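Long-range contacts in helix-turn-helix transcriptional regulator (Pseudomonas aeruginosa, PDB 5XHX), which probably binds DNA and regulates transcription as a LuxR-type regulator, the chain described here being its N-terminal ligand-binding-domain fragment without the DNA-binding part: residues F39-N44 against L145-R150; F100-I105 against V125-Q130; Q84-Q89 against T113-T118. All coordinates share one frame; numbering follows the deposited sequence.

Contact 1: F39-N44 against L145-R150; sequences FAPVDN and LGSESR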
loop_
_atom_site.group_PDB
_atom_site.type_symbol
_atom_site.label_atom_id
_atom_site.label_comp_id
_atom_site.label_asym_id
_atom_site.label_seq_id
_atom_site.Cartn_x
_atom_site.Cartn_y
_atom_site.Cartn_z
ATOM N N PHE A 39 0.945 0.935 -18.548
ATOM C CA PHE A 39 1.231 -0.329 -19.218
ATOM C C PHE A 39 0.235 -0.669 -20.320
ATOM O O PHE A 39 0.450 -1.648 -21.041
ATOM C CB PHE A 39 1.237 -1.488 -18.202
ATOM C CG PHE A 39 2.045 -1.221 -16.958
ATOM C CD1 PHE A 39 3.375 -1.629 -16.873
ATOM C CD2 PHE A 39 1.476 -0.579 -15.863
ATOM C CE1 PHE A 39 4.125 -1.393 -15.720
ATOM C CE2 PHE A 39 2.218 -0.336 -14.709
ATOM C CZ PHE A 39 3.545 -0.744 -14.636
ATOM N N ALA A 40 -0.851 0.087 -20.465
ATOM C CA ALA A 40 -1.946 -0.344 -21.322
ATOM C C ALA A 40 -2.768 0.872 -21.713
ATOM O O ALA A 40 -2.723 1.901 -21.030
ATOM C CB ALA A 40 -2.826 -1.387 -20.607
ATOM N N PRO A 41 -3.596 0.775 -22.854
ATOM C CA PRO A 41 -4.439 1.914 -23.284
ATOM C C PRO A 41 -5.735 2.028 -22.490
ATOM O O PRO A 41 -6.843 1.793 -22.984
ATOM C CB PRO A 41 -4.686 1.594 -24.759
ATOM C CG PRO A 41 -4.717 0.110 -24.795
ATOM C CD PRO A 41 -3.635 -0.328 -23.833
ATOM N N VAL A 42 -5.606 2.427 -21.230
ATOM C CA VAL A 42 -6.761 2.703 -20.381
ATOM C C VAL A 42 -7.321 4.072 -20.766
ATOM O O VAL A 42 -6.694 5.101 -20.516
ATOM C CB VAL A 42 -6.385 2.657 -18.897
ATOM C CG1 VAL A 42 -7.585 3.052 -18.032
ATOM C CG2 VAL A 42 -5.825 1.270 -18.523
ATOM N N ASP A 43 -8.509 4.089 -21.366
ATOM C CA ASP A 43 -9.142 5.338 -21.767
ATOM C C ASP A 43 -10.258 5.772 -20.833
ATOM O O ASP A 43 -10.637 6.944 -20.850
ATOM C CB ASP A 43 -9.709 5.216 -23.181
ATOM C CG ASP A 43 -8.633 4.969 -24.210
ATOM O OD1 ASP A 43 -7.556 5.578 -24.080
ATOM O OD2 ASP A 43 -8.859 4.153 -25.126
ATOM N N ASN A 44 -10.807 4.854 -20.046
ATOM C CA ASN A 44 -11.831 5.186 -19.068
ATOM C C ASN A 44 -11.701 4.177 -17.933
ATOM O O ASN A 44 -11.011 3.160 -18.057
ATOM C CB ASN A 44 -13.234 5.173 -19.704
ATOM C CG ASN A 44 -14.195 6.186 -19.059
ATOM O OD1 ASN A 44 -14.155 6.421 -17.844
ATOM N ND2 ASN A 44 -15.076 6.785 -19.879
ATOM N N LEU A 145 -11.474 -1.166 -16.207
ATOM C CA LEU A 145 -10.596 -0.367 -17.052
ATOM C C LEU A 145 -11.082 -0.549 -18.480
ATOM O O LEU A 145 -11.096 -1.677 -18.991
ATOM C CB LEU A 145 -9.132 -0.806 -16.925
ATOM C CG LEU A 145 -8.535 -0.916 -15.521
ATOM C CD1 LEU A 145 -7.141 -1.557 -15.606
ATOM C CD2 LEU A 145 -8.459 0.433 -14.844
ATOM N N GLY A 146 -11.499 0.541 -19.111
ATOM C CA GLY A 146 -12.011 0.458 -20.470
ATOM C C GLY A 146 -11.038 1.024 -21.483
ATOM O O GLY A 146 -10.185 1.841 -21.128
ATOM N N SER A 147 -11.142 0.589 -22.741
ATOM C CA SER A 147 -10.311 1.108 -23.819
ATOM C C SER A 147 -11.171 1.349 -25.050
ATOM O O SER A 147 -12.097 0.582 -25.329
ATOM C CB SER A 147 -9.180 0.142 -24.183
ATOM O OG SER A 147 -8.272 0.715 -25.119
ATOM N N GLU A 148 -10.847 2.414 -25.789
ATOM C CA GLU A 148 -11.383 2.586 -27.135
ATOM C C GLU A 148 -10.699 1.676 -28.155
ATOM O O GLU A 148 -11.254 1.456 -29.235
ATOM C CB GLU A 148 -11.285 4.062 -27.550
ATOM C CG GLU A 148 -12.222 4.961 -26.721
ATOM C CD GLU A 148 -11.913 6.453 -26.814
ATOM O OE1 GLU A 148 -11.181 6.871 -27.737
ATOM O OE2 GLU A 148 -12.406 7.211 -25.949
ATOM N N SER A 149 -9.539 1.107 -27.829
ATOM C CA SER A 149 -8.964 0.031 -28.627
ATOM C C SER A 149 -9.094 -1.295 -27.864
ATOM O O SER A 149 -9.908 -1.414 -26.938
ATOM C CB SER A 149 -7.516 0.381 -29.004
ATOM O OG SER A 149 -6.860 1.080 -27.964
ATOM N N ARG A 150 -8.318 -2.296 -28.263
ATOM C CA ARG A 150 -8.393 -3.616 -27.652
ATOM C C ARG A 150 -7.220 -3.835 -26.707
ATOM O O ARG A 150 -6.105 -3.371 -26.960
ATOM C CB ARG A 150 -8.416 -4.714 -28.718
ATOM C CG ARG A 150 -9.712 -4.745 -29.518
ATOM C CD ARG A 150 -9.579 -5.492 -30.839
ATOM N NE ARG A 150 -8.639 -4.846 -31.761
ATOM C CZ ARG A 150 -8.776 -3.618 -32.268
ATOM N NH1 ARG A 150 -9.840 -2.872 -31.976
ATOM N NH2 ARG A 150 -7.845 -3.138 -33.084
HETATM O O HOH W 1 -7.125 3.509 -26.998
#
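Asp43 sets its carboxylate against Glu148, just past strand 140-147, with OD2 3.4 Å from Glu148 CB and hydrogen-bonded to Glu148 N at 2.7 Å. The arrangement is a classic beta bulge at the start of strand 44-50, in the antiparallel sheet of the ligand-binding domain: Asp43 and Asn44 together face Gly146. Both backbone N-H groups donate to Gly146 O, Asp43 N at 2.8 Å in the carbonyl plane and Asn44 N from above this plane and longer. Gly146 N returns a bond to Asn44 O, which makes these two a hydrogen-bonded antiparallel pair. Glycine brings no side chain to this position beside an oxygen that accepts two N-H groups.

Asp43 has CG beside the backbone N and anti to the carbonyl carbon (chi1 -63°), and OD2 receives Glu148 N on its anti lone pair in a nearly straight bond (164°). The short side chain of aspartate suits an acceptor held close to its own backbone, where it can take an amide just past the adjoining strand end. The Glu148 side chain crosses it at about a right angle, and OE1 stays 4.4 Å from Asp43 OD2, a proximity of like charges that would be expected to cost some energy. Asn44 ND2 is hydrogen-bonded to Glu62 OE1.

Ser147 works in two directions. Its OG donates, at 2.8 Å, to the O of Pro41, the central residue of an inverse gamma turn, and accepts from Ser149 N, forming an ST turn. Pro41 rests its CB and CG near the hydroxyls of Ser147 and Ser149. A water bridges Asp43 OD2 and Ser149 OG, 2.6 Å from each.

Contact 2: F100-I105 against V125-Q130; sequences FHLADI and VTDEVQ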
loop_
_atom_site.group_PDB
_atom_site.type_symbol
_atom_site.label_atom_id
_atom_site.label_comp_id
_atom_site.label_asym_id
_atom_site.label_seq_id
_atom_site.Cartn_x
_atom_site.Cartn_y
_atom_site.Cartn_z
ATOM N N PHE A 100 -10.859 -10.221 -15.340
ATOM C CA PHE A 100 -11.758 -10.629 -16.405
ATOM C C PHE A 100 -11.610 -9.711 -17.613
ATOM O O PHE A 100 -11.514 -8.495 -17.468
ATOM C CB PHE A 100 -13.215 -10.664 -15.891
ATOM C CG PHE A 100 -13.450 -11.722 -14.832
ATOM C CD1 PHE A 100 -13.622 -13.057 -15.185
ATOM C CD2 PHE A 100 -13.462 -11.385 -13.496
ATOM C CE1 PHE A 100 -13.821 -14.035 -14.205
ATOM C CE2 PHE A 100 -13.660 -12.357 -12.510
ATOM C CZ PHE A 100 -13.849 -13.672 -12.864
ATOM N N HIS A 101 -11.602 -10.317 -18.796
ATOM C CA HIS A 101 -11.519 -9.628 -20.079
ATOM C C HIS A 101 -12.846 -9.809 -20.812
ATOM O O HIS A 101 -13.363 -10.927 -20.899
ATOM C CB HIS A 101 -10.357 -10.187 -20.915
ATOM C CG HIS A 101 -10.018 -9.367 -22.127
ATOM N ND1 HIS A 101 -9.221 -9.846 -23.144
ATOM C CD2 HIS A 101 -10.359 -8.103 -22.481
ATOM C CE1 HIS A 101 -9.092 -8.919 -24.075
ATOM N NE2 HIS A 101 -9.771 -7.851 -23.697
ATOM N N LEU A 102 -13.383 -8.705 -21.335
ATOM C CA LEU A 102 -14.720 -8.661 -21.931
ATOM C C LEU A 102 -15.051 -9.870 -22.812
ATOM O O LEU A 102 -16.049 -10.567 -22.584
ATOM C CB LEU A 102 -14.865 -7.366 -22.741
ATOM C CG LEU A 102 -16.214 -7.233 -23.463
ATOM C CD1 LEU A 102 -17.359 -7.095 -22.427
ATOM C CD2 LEU A 102 -16.197 -6.056 -24.419
ATOM N N ALA A 103 -14.210 -10.140 -23.815
ATOM C CA ALA A 103 -14.497 -11.199 -24.783
ATOM C C ALA A 103 -14.694 -12.566 -24.136
ATOM O O ALA A 103 -15.434 -13.399 -24.670
ATOM C CB ALA A 103 -13.380 -11.283 -25.823
ATOM N N ASP A 104 -14.067 -12.817 -22.984
ATOM C CA ASP A 104 -14.186 -14.118 -22.331
ATOM C C ASP A 104 -15.503 -14.319 -21.568
ATOM O O ASP A 104 -15.803 -15.457 -21.185
ATOM C CB ASP A 104 -13.013 -14.328 -21.352
ATOM C CG ASP A 104 -11.652 -14.425 -22.060
ATOM O OD1 ASP A 104 -11.600 -14.867 -23.223
ATOM O OD2 ASP A 104 -10.631 -14.064 -21.435
ATOM N N ILE A 105 -16.296 -13.270 -21.331
ATOM C CA ILE A 105 -17.407 -13.342 -20.385
ATOM C C ILE A 105 -18.746 -12.925 -20.974
ATOM O O ILE A 105 -19.750 -12.931 -20.255
ATOM C CB ILE A 105 -17.124 -12.504 -19.120
ATOM C CG1 ILE A 105 -17.151 -11.007 -19.471
ATOM C CG2 ILE A 105 -15.799 -12.936 -18.470
ATOM C CD1 ILE A 105 -17.084 -10.091 -18.254
ATOM N N VAL A 125 -16.787 1.911 -24.729
ATOM C CA VAL A 125 -16.495 2.144 -26.142
ATOM C C VAL A 125 -16.092 0.851 -26.842
ATOM O O VAL A 125 -16.834 0.362 -27.698
ATOM C CB VAL A 125 -15.436 3.249 -26.350
ATOM C CG1 VAL A 125 -15.270 3.543 -27.843
ATOM C CG2 VAL A 125 -15.833 4.514 -25.603
ATOM N N THR A 126 -14.928 0.275 -26.508
ATOM C CA THR A 126 -14.502 -0.896 -27.276
ATOM C C THR A 126 -14.186 -2.140 -26.446
ATOM O O THR A 126 -14.781 -3.195 -26.687
ATOM C CB THR A 126 -13.282 -0.553 -28.145
ATOM O OG1 THR A 126 -13.651 0.432 -29.120
ATOM C CG2 THR A 126 -12.782 -1.784 -28.863
ATOM N N ASP A 127 -13.238 -2.055 -25.506
ATOM C CA ASP A 127 -12.816 -3.222 -24.738
ATOM C C ASP A 127 -12.801 -2.882 -23.257
ATOM O O ASP A 127 -12.773 -1.716 -22.865
ATOM C CB ASP A 127 -11.423 -3.724 -25.180
ATOM C CG ASP A 127 -11.189 -5.200 -24.853
ATOM O OD1 ASP A 127 -12.104 -5.889 -24.321
ATOM O OD2 ASP A 127 -10.081 -5.681 -25.142
ATOM N N GLU A 128 -12.809 -3.923 -22.428
ATOM C CA GLU A 128 -12.866 -3.715 -20.992
ATOM C C GLU A 128 -12.153 -4.856 -20.287
ATOM O O GLU A 128 -12.249 -6.010 -20.713
ATOM C CB GLU A 128 -14.321 -3.636 -20.493
ATOM C CG GLU A 128 -14.469 -3.007 -19.118
ATOM C CD GLU A 128 -15.924 -2.938 -18.639
ATOM O OE1 GLU A 128 -16.156 -2.736 -17.412
ATOM O OE2 GLU A 128 -16.830 -3.106 -19.484
ATOM N N VAL A 129 -11.469 -4.531 -19.187
ATOM C CA VAL A 129 -11.063 -5.541 -18.217
ATOM C C VAL A 129 -11.519 -5.059 -16.857
ATOM O O VAL A 129 -11.768 -3.877 -16.646
ATOM C CB VAL A 129 -9.540 -5.813 -18.185
ATOM C CG1 VAL A 129 -9.047 -6.271 -19.531
ATOM C CG2 VAL A 129 -8.787 -4.554 -17.705
ATOM N N GLN A 130 -11.582 -5.991 -15.918
ATOM C CA GLN A 130 -11.997 -5.659 -14.567
ATOM C C GLN A 130 -11.229 -6.528 -13.582
ATOM O O GLN A 130 -11.163 -7.747 -13.755
ATOM C CB GLN A 130 -13.509 -5.880 -14.427
ATOM C CG GLN A 130 -14.150 -5.321 -13.200
ATOM C CD GLN A 130 -15.657 -5.490 -13.251
ATOM O OE1 GLN A 130 -16.383 -4.589 -13.671
ATOM N NE2 GLN A 130 -16.119 -6.664 -12.885
HETATM O O HOH W 2 -12.478 -8.364 -25.198
#
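The His101 imidazole has a water above one face, offset toward the rim, while Asp127 OD2 and Glu128 O lie at its edge, in the ring plane. This His-carboxylate pair sits where strand 98-101, outermost in the antiparallel sheet within the chain, runs beside strand 127-134. His101 NE2 donates to Asp127 OD2 at 2.6 Å and 174°, almost perfectly straight. The oxygen is met on its syn side, a little out of the carboxylate plane; ring and carboxylate planes are 38° apart. At the neighbouring edge position His101 CD2 lies 3.3 Å from Glu128 O.

His101 CG stands anti to its backbone N (chi1 -168°), and Asp127 CG does likewise; the two side chains cross at about a right angle. The carboxylate has further partners, since Phe151 N also donates to OD2 and the water donates to OD1. The carboxylate of Asp127 would be expected to favour a protonated imidazole. Val129, a branched residue suited to a strand, sets CG1 3.7 Å from His101 CD2, on the face of the sheet that both side chains share and helix 153-173 packs against.

Beneath the side chains the strands pair antiparallel. Phe100 and Gln130 form a hydrogen-bonded pair, whereas His101 and Val129 are a non-hydrogen-bonded one, with Val129 CA offering a CA-H...O contact to Phe100 O. The next bond comes as the strand gives way to the short, weakly bonded helix 102-105: Leu102 N donates to Glu128 O. Leu102 and Asp127 pass with their side chains running opposite ways, Leu102 CB 3.5 Å from Asp127 OD1.

Contact 3: Q84-Q89 against T113-T118; sequences QDPFYQ and TEYYNT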
loop_
_atom_site.group_PDB
_atom_site.type_symbol
_atom_site.label_atom_id
_atom_site.label_comp_id
_atom_site.label_asym_id
_atom_site.label_seq_id
_atom_site.Cartn_x
_atom_site.Cartn_y
_atom_site.Cartn_z
ATOM N N GLN A 84 -27.569 -6.153 -17.124
ATOM C CA GLN A 84 -27.104 -6.641 -18.425
ATOM C C GLN A 84 -25.597 -6.467 -18.601
ATOM O O GLN A 84 -25.061 -6.779 -19.676
ATOM C CB GLN A 84 -27.836 -5.897 -19.562
ATOM C CG GLN A 84 -29.396 -5.980 -19.478
ATOM C CD GLN A 84 -30.093 -4.815 -20.201
ATOM O OE1 GLN A 84 -29.562 -4.253 -21.169
ATOM N NE2 GLN A 84 -31.296 -4.470 -19.746
ATOM N N ASP A 85 -24.912 -5.949 -17.592
ATOM C CA ASP A 85 -23.470 -5.759 -17.695
ATOM C C ASP A 85 -22.809 -7.112 -17.487
ATOM O O ASP A 85 -22.906 -7.684 -16.391
ATOM C CB ASP A 85 -22.997 -4.739 -16.667
ATOM C CG ASP A 85 -21.482 -4.460 -16.743
ATOM O OD1 ASP A 85 -20.751 -5.199 -17.426
ATOM O OD2 ASP A 85 -21.037 -3.515 -16.064
ATOM N N PRO A 86 -22.133 -7.655 -18.503
ATOM C CA PRO A 86 -21.450 -8.952 -18.318
ATOM C C PRO A 86 -20.505 -8.970 -17.121
ATOM O O PRO A 86 -20.301 -10.028 -16.508
ATOM C CB PRO A 86 -20.706 -9.161 -19.649
ATOM C CG PRO A 86 -20.701 -7.837 -20.345
ATOM C CD PRO A 86 -21.912 -7.077 -19.839
ATOM N N PHE A 87 -19.974 -7.817 -16.724
ATOM C CA PHE A 87 -19.074 -7.794 -15.576
ATOM C C PHE A 87 -19.828 -7.888 -14.254
ATOM O O PHE A 87 -19.273 -8.391 -13.266
ATOM C CB PHE A 87 -18.201 -6.542 -15.626
ATOM C CG PHE A 87 -17.117 -6.632 -16.667
ATOM C CD1 PHE A 87 -15.936 -7.306 -16.382
ATOM C CD2 PHE A 87 -17.295 -6.096 -17.940
ATOM C CE1 PHE A 87 -14.926 -7.410 -17.342
ATOM C CE2 PHE A 87 -16.283 -6.216 -18.917
ATOM C CZ PHE A 87 -15.105 -6.869 -18.605
ATOM N N TYR A 88 -21.087 -7.437 -14.207
ATOM C CA TYR A 88 -21.892 -7.714 -13.017
ATOM C C TYR A 88 -22.211 -9.199 -12.923
ATOM O O TYR A 88 -22.104 -9.800 -11.853
ATOM C CB TYR A 88 -23.188 -6.909 -13.017
ATOM C CG TYR A 88 -24.207 -7.515 -12.063
ATOM C CD1 TYR A 88 -24.053 -7.380 -10.682
ATOM C CD2 TYR A 88 -25.277 -8.258 -12.532
ATOM C CE1 TYR A 88 -24.965 -7.931 -9.796
ATOM C CE2 TYR A 88 -26.216 -8.828 -11.638
ATOM C CZ TYR A 88 -26.038 -8.655 -10.272
ATOM O OH TYR A 88 -26.912 -9.191 -9.360
ATOM N N GLN A 89 -22.606 -9.806 -14.039
ATOM C CA GLN A 89 -23.001 -11.208 -14.008
ATOM C C GLN A 89 -21.834 -12.113 -13.602
ATOM O O GLN A 89 -22.021 -13.081 -12.857
ATOM C CB GLN A 89 -23.570 -11.618 -15.373
ATOM C CG GLN A 89 -24.942 -10.970 -15.708
ATOM C CD GLN A 89 -26.102 -11.406 -14.774
ATOM O OE1 GLN A 89 -26.022 -12.430 -14.082
ATOM N NE2 GLN A 89 -27.200 -10.628 -14.778
ATOM N N THR A 113 -28.250 -6.006 -26.337
ATOM C CA THR A 113 -28.829 -5.456 -25.117
ATOM C C THR A 113 -28.873 -3.934 -25.189
ATOM O O THR A 113 -28.078 -3.299 -25.888
ATOM C CB THR A 113 -28.028 -5.884 -23.880
ATOM O OG1 THR A 113 -26.715 -5.311 -23.937
ATOM C CG2 THR A 113 -27.916 -7.408 -23.799
ATOM N N GLU A 114 -29.825 -3.348 -24.463
ATOM C CA GLU A 114 -29.831 -1.896 -24.328
ATOM C C GLU A 114 -28.535 -1.403 -23.693
ATOM O O GLU A 114 -27.983 -0.374 -24.106
ATOM C CB GLU A 114 -31.033 -1.439 -23.510
ATOM C CG GLU A 114 -31.168 0.073 -23.419
ATOM C CD GLU A 114 -32.445 0.487 -22.713
ATOM O OE1 GLU A 114 -33.144 -0.410 -22.201
ATOM O OE2 GLU A 114 -32.756 1.697 -22.678
ATOM N N TYR A 115 -28.035 -2.132 -22.687
ATOM C CA TYR A 115 -26.779 -1.765 -22.032
ATOM C C TYR A 115 -25.660 -1.544 -23.057
ATOM O O TYR A 115 -24.933 -0.546 -23.003
ATOM C CB TYR A 115 -26.396 -2.848 -21.002
ATOM C CG TYR A 115 -25.011 -2.640 -20.444
ATOM C CD1 TYR A 115 -24.792 -1.691 -19.459
ATOM C CD2 TYR A 115 -23.916 -3.353 -20.939
ATOM C CE1 TYR A 115 -23.536 -1.454 -18.963
ATOM C CE2 TYR A 115 -22.627 -3.127 -20.433
ATOM C CZ TYR A 115 -22.466 -2.169 -19.431
ATOM O OH TYR A 115 -21.242 -1.869 -18.895
ATOM N N TYR A 116 -25.536 -2.448 -24.024
ATOM C CA TYR A 116 -24.480 -2.333 -25.029
ATOM C C TYR A 116 -24.589 -1.033 -25.826
ATOM O O TYR A 116 -23.583 -0.351 -26.071
ATOM C CB TYR A 116 -24.542 -3.538 -25.969
ATOM C CG TYR A 116 -23.498 -3.554 -27.071
ATOM C CD1 TYR A 116 -22.197 -3.951 -26.809
ATOM C CD2 TYR A 116 -23.824 -3.198 -28.379
ATOM C CE1 TYR A 116 -21.235 -3.983 -27.812
ATOM C CE2 TYR A 116 -22.869 -3.228 -29.392
ATOM C CZ TYR A 116 -21.577 -3.621 -29.099
ATOM O OH TYR A 116 -20.617 -3.656 -30.085
ATOM N N ASN A 117 -25.801 -0.669 -26.238
ATOM C CA ASN A 117 -25.978 0.449 -27.157
ATOM C C ASN A 117 -26.089 1.788 -26.459
ATOM O O ASN A 117 -25.999 2.827 -27.122
ATOM C CB ASN A 117 -27.219 0.225 -28.016
ATOM C CG ASN A 117 -27.039 -0.917 -28.963
ATOM O OD1 ASN A 117 -26.384 -0.775 -29.998
ATOM N ND2 ASN A 117 -27.594 -2.074 -28.613
ATOM N N THR A 118 -26.264 1.791 -25.146
ATOM C CA THR A 118 -26.406 3.051 -24.437
ATOM C C THR A 118 -25.192 3.280 -23.539
ATOM O O THR A 118 -24.286 4.044 -23.895
ATOM C CB THR A 118 -27.729 3.053 -23.661
ATOM O OG1 THR A 118 -27.756 1.954 -22.741
ATOM C CG2 THR A 118 -28.904 2.891 -24.638
HETATM O O HOH W 3 -33.371 -2.759 -21.182
HETATM O O HOH W 4 -19.720 -3.759 -19.421
#
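Tyr115 turns one ring face to Asp85, whose CA lies over it 4.0 Å from the ring centroid and 17° off the normal, a CH-pi contact. Both residues belong to helix N-termini: Asp85 is the N-cap of helix 86-92, and Tyr115 lies in the first turn of helix 114-123, capped by Thr113. The Asp85 carboxylate is inclined only 18° to the ring, and Asp85 CB lies 3.8 Å from Tyr115 CZ. Pro86, a residue well suited to the first turn of a helix, brings CD to 4.1 Å from Tyr115 CE2, the two side chains meeting at a slant. Tyrosine serves here with both ends, a broad ring for packing and a hydroxyl that donates to a water, which in turn donates to Asp85 OD1.

Asp85 CG is anti to the backbone N. From there OD1 accepts Phe87 N at 2.8 Å, met from above the carboxylate plane, while OD2 is hydrogen-bonded to Tyr77 OH. The buried acid therefore has a partner for each oxygen, and the dipole of the helix it caps would tend to favour its charged form.

Gln84 extends its chain beyond CG across to the other helix start, where OE1 accepts Tyr115 N at 3.0 Å and 161°. The long amide can thus take a first-turn N-H that lacks a helical acceptor. Thr113 complements it: OG1 accepts Tyr116 N, the capping bond, and also bonds to Phe110 O. Glu114 forms a salt bridge with Arg76 through OE2, and its OE1 accepts from a water that in turn accepts from Gln84 NE2, 3.0 Å away.

How the contacts relate
Contacts 1 and 2 sit on one antiparallel sheet, their centres about 10 Å apart: strands 140-147 and 127-134 are neighbours in it, and Leu145 N bonds to Val129 O between them. Glu148 O and Thr126 OG1 make a second probable hydrogen bond. Contact 3 joins helices 86-92 and 114-123, its centre about 12 Å from that of contact 2, and Phe87 packs against Glu128, Gln130 and Ile105. Contacts 1 and 3 do not touch, their centres about 18 Å apart. Along the chain contacts 2 and 3 alternate in segments, and both lie within the loop closed by contact 1, so that contact 1 brings together segments about 100 residues apart in one compact domain.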